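Endo-1,3-beta-glucanase, family GH16 (Zobellia galactanivorans, PDB 5FUI) hydrolyses laminarin, a marine beta-1,3-glucan, as a laminarinase whose C-terminal family 6 carbohydrate-binding module, the part described here, binds that polysaccharide. Local coordinates at residues S54-A65 with W123-K132. Numbering follows the deposited sequence.
Sequences SSGNYLIEYRVA and WNINWIRITK. With MG (magnesium ion), chain E.
R63 crosses the indole of W127 with its aliphatic stem: CB sits over the centre of the six-membered ring, 3.4 Å from the centroid, in a CH-pi contact. With CG anti to the backbone N (chi1 -173°) and a bend at the next bond, the chain follows the indole, and the guanidinium lies nearly parallel to it (7°), paired with E31. E61 CB meets the ring edge, while W127 CH2 lies over one face of the R129 guanidinium. Replacing W127 with an alanine would probably open a gap beneath the R63 stem and leave the R129 guanidinium freer to turn.

R129 grips E61 side-on, NE to OE1 and NH2 to OE2, both 2.9 Å; the carboxylate approaches in the guanidinium plane, but its own plane is turned 45° away. One water lies between E61 OE1 and T131 OG1, whose hydroxyl is also hydrogen-bonded to T10. Near the chain end, K132 CD rests over the Y58 ring face, 3.5 Å from its centroid, and NZ reaches S54 OG at 2.7 Å.

The antiparallel pairing illustrates how a beta bulge can coincide with a metal site. Opposite R63, the strand inserts an extra residue: N126 N bonds to R63 O (2.8 Å), R63 N to W127 O (3.0 Å). N126, at the bulge, binds magnesium through O and OD1, with E14, E16 and E34 completing the protein ligands; its ND2 is hydrogen-bonded to E31.

On the other face, I60, Y62, I125, I128 and I130 form a row of apolar side chains. Several meet strands 44-52 and 110-118 of the second sheet, closing the beta-sandwich core, while strands 10-14 and 97-107 flank this central pair.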
loop_
_atom_site.group_PDB
_atom_site.type_symbol
_atom_site.label_atom_id
_atom_site.label_comp_id
_atom_site.label_asym_id
_atom_site.label_seq_id
_atom_site.Cartn_x
_atom_site.Cartn_y
_atom_site.Cartn_z
ATOM N N SER A 54 16.544 -5.926 9.156
ATOM C CA SER A 54 16.638 -6.422 10.508
ATOM C C SER A 54 15.281 -7.079 10.944
ATOM O O SER A 54 14.192 -6.844 10.333
ATOM C CB SER A 54 17.157 -5.376 11.478
ATOM O OG SER A 54 16.321 -4.301 11.521
ATOM N N SER A 55 15.323 -7.944 11.947
ATOM C CA SER A 55 14.122 -8.553 12.497
ATOM C C SER A 55 13.610 -7.608 13.559
ATOM O O SER A 55 14.341 -7.155 14.454
ATOM C CB SER A 55 14.484 -9.856 13.113
ATOM O OG SER A 55 14.984 -10.751 12.122
ATOM N N GLY A 56 12.348 -7.278 13.524
ATOM C CA GLY A 56 11.868 -6.395 14.544
ATOM C C GLY A 56 10.636 -5.650 14.027
ATOM O O GLY A 56 10.010 -6.054 13.000
ATOM N N ASN A 57 10.268 -4.612 14.740
ATOM C CA ASN A 57 9.071 -3.865 14.425
ATOM C C ASN A 57 9.339 -2.770 13.428
ATOM O O ASN A 57 10.312 -2.049 13.525
ATOM C CB ASN A 57 8.354 -3.393 15.684
ATOM C CG ASN A 57 7.908 -4.586 16.525
ATOM O OD1 ASN A 57 7.262 -5.557 16.051
ATOM N ND2 ASN A 57 8.316 -4.543 17.768
ATOM N N TYR A 58 8.496 -2.703 12.430
ATOM C CA TYR A 58 8.589 -1.665 11.411
ATOM C C TYR A 58 7.307 -0.818 11.395
ATOM O O TYR A 58 6.177 -1.351 11.632
ATOM C CB TYR A 58 8.665 -2.293 10.014
ATOM C CG TYR A 58 9.983 -2.946 9.734
ATOM C CD1 TYR A 58 10.295 -4.203 10.236
ATOM C CD2 TYR A 58 10.971 -2.268 8.999
ATOM C CE1 TYR A 58 11.499 -4.814 9.989
ATOM C CE2 TYR A 58 12.216 -2.827 8.713
ATOM C CZ TYR A 58 12.492 -4.126 9.230
ATOM O OH TYR A 58 13.747 -4.663 8.965
ATOM N N LEU A 59 7.505 0.454 11.053
ATOM C CA LEU A 59 6.335 1.318 10.725
ATOM C C LEU A 59 6.182 1.255 9.212
ATOM O O LEU A 59 7.156 1.549 8.452
ATOM C CB LEU A 59 6.610 2.790 11.192
ATOM C CG LEU A 59 5.432 3.735 10.896
ATOM C CD1 LEU A 59 4.248 3.369 11.796
ATOM C CD2 LEU A 59 5.977 5.194 11.177
ATOM N N ILE A 60 4.956 0.920 8.768
ATOM C CA ILE A 60 4.699 0.946 7.324
ATOM C C ILE A 60 3.555 1.973 7.116
ATOM O O ILE A 60 2.462 1.865 7.670
ATOM C CB ILE A 60 4.304 -0.403 6.723
ATOM C CG1 ILE A 60 5.341 -1.529 7.167
ATOM C CG2 ILE A 60 4.234 -0.214 5.200
ATOM C CD1 ILE A 60 5.044 -2.870 6.464
ATOM N N GLU A 61 3.915 3.004 6.344
ATOM C CA GLU A 61 3.015 4.154 6.037
ATOM C C GLU A 61 2.494 4.028 4.644
ATOM O O GLU A 61 3.227 3.566 3.758
ATOM C CB GLU A 61 3.769 5.484 6.106
ATOM C CG GLU A 61 4.170 5.928 7.535
ATOM C CD GLU A 61 5.121 7.072 7.403
ATOM O OE1 GLU A 61 6.316 6.809 7.129
ATOM O OE2 GLU A 61 4.683 8.275 7.527
ATOM N N TYR A 62 1.246 4.443 4.448
ATOM C CA TYR A 62 0.561 4.372 3.166
ATOM C C TYR A 62 -0.057 5.715 2.868
ATOM O O TYR A 62 -0.870 6.229 3.661
ATOM C CB TYR A 62 -0.573 3.275 3.152
ATOM C CG TYR A 62 -0.055 1.904 3.531
ATOM C CD1 TYR A 62 0.054 1.491 4.827
ATOM C CD2 TYR A 62 0.376 1.023 2.506
ATOM C CE1 TYR A 62 0.542 0.206 5.120
ATOM C CE2 TYR A 62 0.874 -0.263 2.789
ATOM C CZ TYR A 62 0.961 -0.630 4.078
ATOM O OH TYR A 62 1.407 -1.893 4.360
ATOM N N ARG A 63 0.352 6.312 1.745
ATOM C CA ARG A 63 -0.153 7.634 1.313
ATOM C C ARG A 63 -1.340 7.408 0.443
ATOM O O ARG A 63 -1.240 6.916 -0.690
ATOM C CB ARG A 63 0.959 8.421 0.643
ATOM C CG ARG A 63 0.649 9.895 0.266
ATOM C CD ARG A 63 0.494 10.666 1.592
ATOM N NE ARG A 63 0.361 12.111 1.312
ATOM C CZ ARG A 63 0.105 13.014 2.265
ATOM N NH1 ARG A 63 -0.056 12.642 3.560
ATOM N NH2 ARG A 63 -0.037 14.318 1.931
ATOM N N VAL A 64 -2.517 7.684 1.014
ATOM C CA VAL A 64 -3.831 7.226 0.441
ATOM C C VAL A 64 -4.835 8.379 0.312
ATOM O O VAL A 64 -4.701 9.399 0.992
ATOM C CB VAL A 64 -4.468 6.080 1.285
ATOM C CG1 VAL A 64 -3.560 4.826 1.177
ATOM C CG2 VAL A 64 -4.695 6.474 2.745
ATOM N N ALA A 65 -5.858 8.203 -0.532
ATOM C CA ALA A 65 -6.952 9.156 -0.628
ATOM C C ALA A 65 -8.228 8.427 -0.916
ATOM O O ALA A 65 -8.210 7.326 -1.548
ATOM C CB ALA A 65 -6.654 10.069 -1.834
ATOM N N TRP A 123 -10.505 3.552 -3.185
ATOM C CA TRP A 123 -9.381 4.256 -2.568
ATOM C C TRP A 123 -8.243 4.326 -3.552
ATOM O O TRP A 123 -8.182 3.540 -4.547
ATOM C CB TRP A 123 -8.934 3.582 -1.231
ATOM C CG TRP A 123 -8.582 2.102 -1.415
ATOM C CD1 TRP A 123 -9.485 1.062 -1.512
ATOM C CD2 TRP A 123 -7.247 1.516 -1.577
ATOM N NE1 TRP A 123 -8.816 -0.157 -1.654
ATOM C CE2 TRP A 123 -7.442 0.104 -1.740
ATOM C CE3 TRP A 123 -5.927 2.026 -1.607
ATOM C CZ2 TRP A 123 -6.378 -0.767 -1.929
ATOM C CZ3 TRP A 123 -4.858 1.101 -1.738
ATOM C CH2 TRP A 123 -5.107 -0.256 -1.908
ATOM N N ASN A 124 -7.395 5.368 -3.334
ATOM C CA ASN A 124 -6.185 5.583 -4.196
ATOM C C ASN A 124 -4.942 5.435 -3.344
ATOM O O ASN A 124 -5.022 5.687 -2.081
ATOM C CB ASN A 124 -6.169 6.974 -4.784
ATOM C CG ASN A 124 -7.269 7.236 -5.827
ATOM O OD1 ASN A 124 -7.601 8.437 -6.065
ATOM N ND2 ASN A 124 -7.850 6.224 -6.385
ATOM N N ILE A 125 -3.788 5.108 -3.930
ATOM C CA ILE A 125 -2.552 5.115 -3.158
ATOM C C ILE A 125 -1.382 5.656 -3.994
ATOM O O ILE A 125 -1.227 5.297 -5.160
ATOM C CB ILE A 125 -2.272 3.683 -2.599
ATOM C CG1 ILE A 125 -0.952 3.711 -1.844
ATOM C CG2 ILE A 125 -2.253 2.616 -3.777
ATOM C CD1 ILE A 125 -0.773 2.484 -0.939
ATOM N N ASN A 126 -0.585 6.497 -3.349
ATOM C CA ASN A 126 0.520 7.198 -3.978
ATOM C C ASN A 126 1.864 6.431 -3.733
ATOM O O ASN A 126 2.627 6.143 -4.696
ATOM C CB ASN A 126 0.610 8.658 -3.446
ATOM C CG ASN A 126 1.738 9.473 -4.048
ATOM O OD1 ASN A 126 2.370 9.085 -5.003
ATOM N ND2 ASN A 126 1.977 10.666 -3.466
ATOM N N TRP A 127 2.103 6.053 -2.469
ATOM C CA TRP A 127 3.345 5.370 -2.125
ATOM C C TRP A 127 3.147 4.671 -0.783
ATOM O O TRP A 127 2.172 4.856 -0.079
ATOM C CB TRP A 127 4.587 6.352 -2.060
ATOM C CG TRP A 127 4.415 7.630 -1.330
ATOM C CD1 TRP A 127 4.339 8.913 -1.895
ATOM C CD2 TRP A 127 4.327 7.810 0.119
ATOM N NE1 TRP A 127 4.197 9.872 -0.870
ATOM C CE2 TRP A 127 4.206 9.266 0.350
ATOM C CE3 TRP A 127 4.363 6.936 1.253
ATOM C CZ2 TRP A 127 4.167 9.815 1.621
ATOM C CZ3 TRP A 127 4.250 7.535 2.531
ATOM C CH2 TRP A 127 4.134 8.915 2.701
ATOM N N ILE A 128 4.152 3.833 -0.505
ATOM C CA ILE A 128 4.327 3.087 0.716
ATOM C C ILE A 128 5.708 3.488 1.302
ATOM O O ILE A 128 6.686 3.643 0.535
ATOM C CB ILE A 128 4.301 1.542 0.486
ATOM C CG1 ILE A 128 3.021 1.108 -0.264
ATOM C CG2 ILE A 128 4.455 0.806 1.829
ATOM C CD1 ILE A 128 3.285 0.721 -1.705
ATOM N N ARG A 129 5.811 3.669 2.628
ATOM C CA ARG A 129 7.124 3.984 3.247
ATOM C C ARG A 129 7.300 3.077 4.426
ATOM O O ARG A 129 6.478 3.026 5.327
ATOM C CB ARG A 129 7.146 5.499 3.603
ATOM C CG ARG A 129 8.454 5.990 4.200
ATOM C CD ARG A 129 8.587 7.520 4.114
ATOM N NE ARG A 129 7.552 8.178 4.865
ATOM C CZ ARG A 129 7.012 9.398 4.607
ATOM N NH1 ARG A 129 7.494 10.125 3.566
ATOM N NH2 ARG A 129 5.997 9.822 5.446
ATOM N N ILE A 130 8.480 2.453 4.454
ATOM C CA ILE A 130 8.823 1.487 5.480
ATOM C C ILE A 130 9.969 2.047 6.349
ATOM O O ILE A 130 11.006 2.426 5.756
ATOM C CB ILE A 130 9.202 0.110 4.894
ATOM C CG1 ILE A 130 7.982 -0.450 4.103
ATOM C CG2 ILE A 130 9.674 -0.855 6.012
ATOM C CD1 ILE A 130 8.307 -1.653 3.161
ATOM N N THR A 131 9.798 2.104 7.672
ATOM C CA THR A 131 10.804 2.701 8.580
ATOM C C THR A 131 11.095 1.746 9.739
ATOM O O THR A 131 10.219 1.207 10.352
ATOM C CB THR A 131 10.273 4.040 9.170
ATOM O OG1 THR A 131 9.989 4.902 8.067
ATOM C CG2 THR A 131 11.339 4.693 10.045
ATOM N N LYS A 132 12.389 1.534 10.053
ATOM C CA LYS A 132 12.612 0.805 11.326
ATOM C C LYS A 132 13.146 1.672 12.407
ATOM O O LYS A 132 14.026 2.433 12.084
ATOM C CB LYS A 132 13.375 -0.482 11.146
ATOM C CG LYS A 132 13.526 -1.257 12.474
ATOM C CD LYS A 132 13.372 -2.713 12.156
ATOM C CE LYS A 132 13.623 -3.585 13.362
ATOM N NZ LYS A 132 15.063 -3.438 13.767
HETATM MG MG MG E . 3.280 7.524 -6.523
HETATM O O HOH W 1 7.433 4.458 7.601
HETATM O O HOH W 2 4.832 8.952 -7.534
#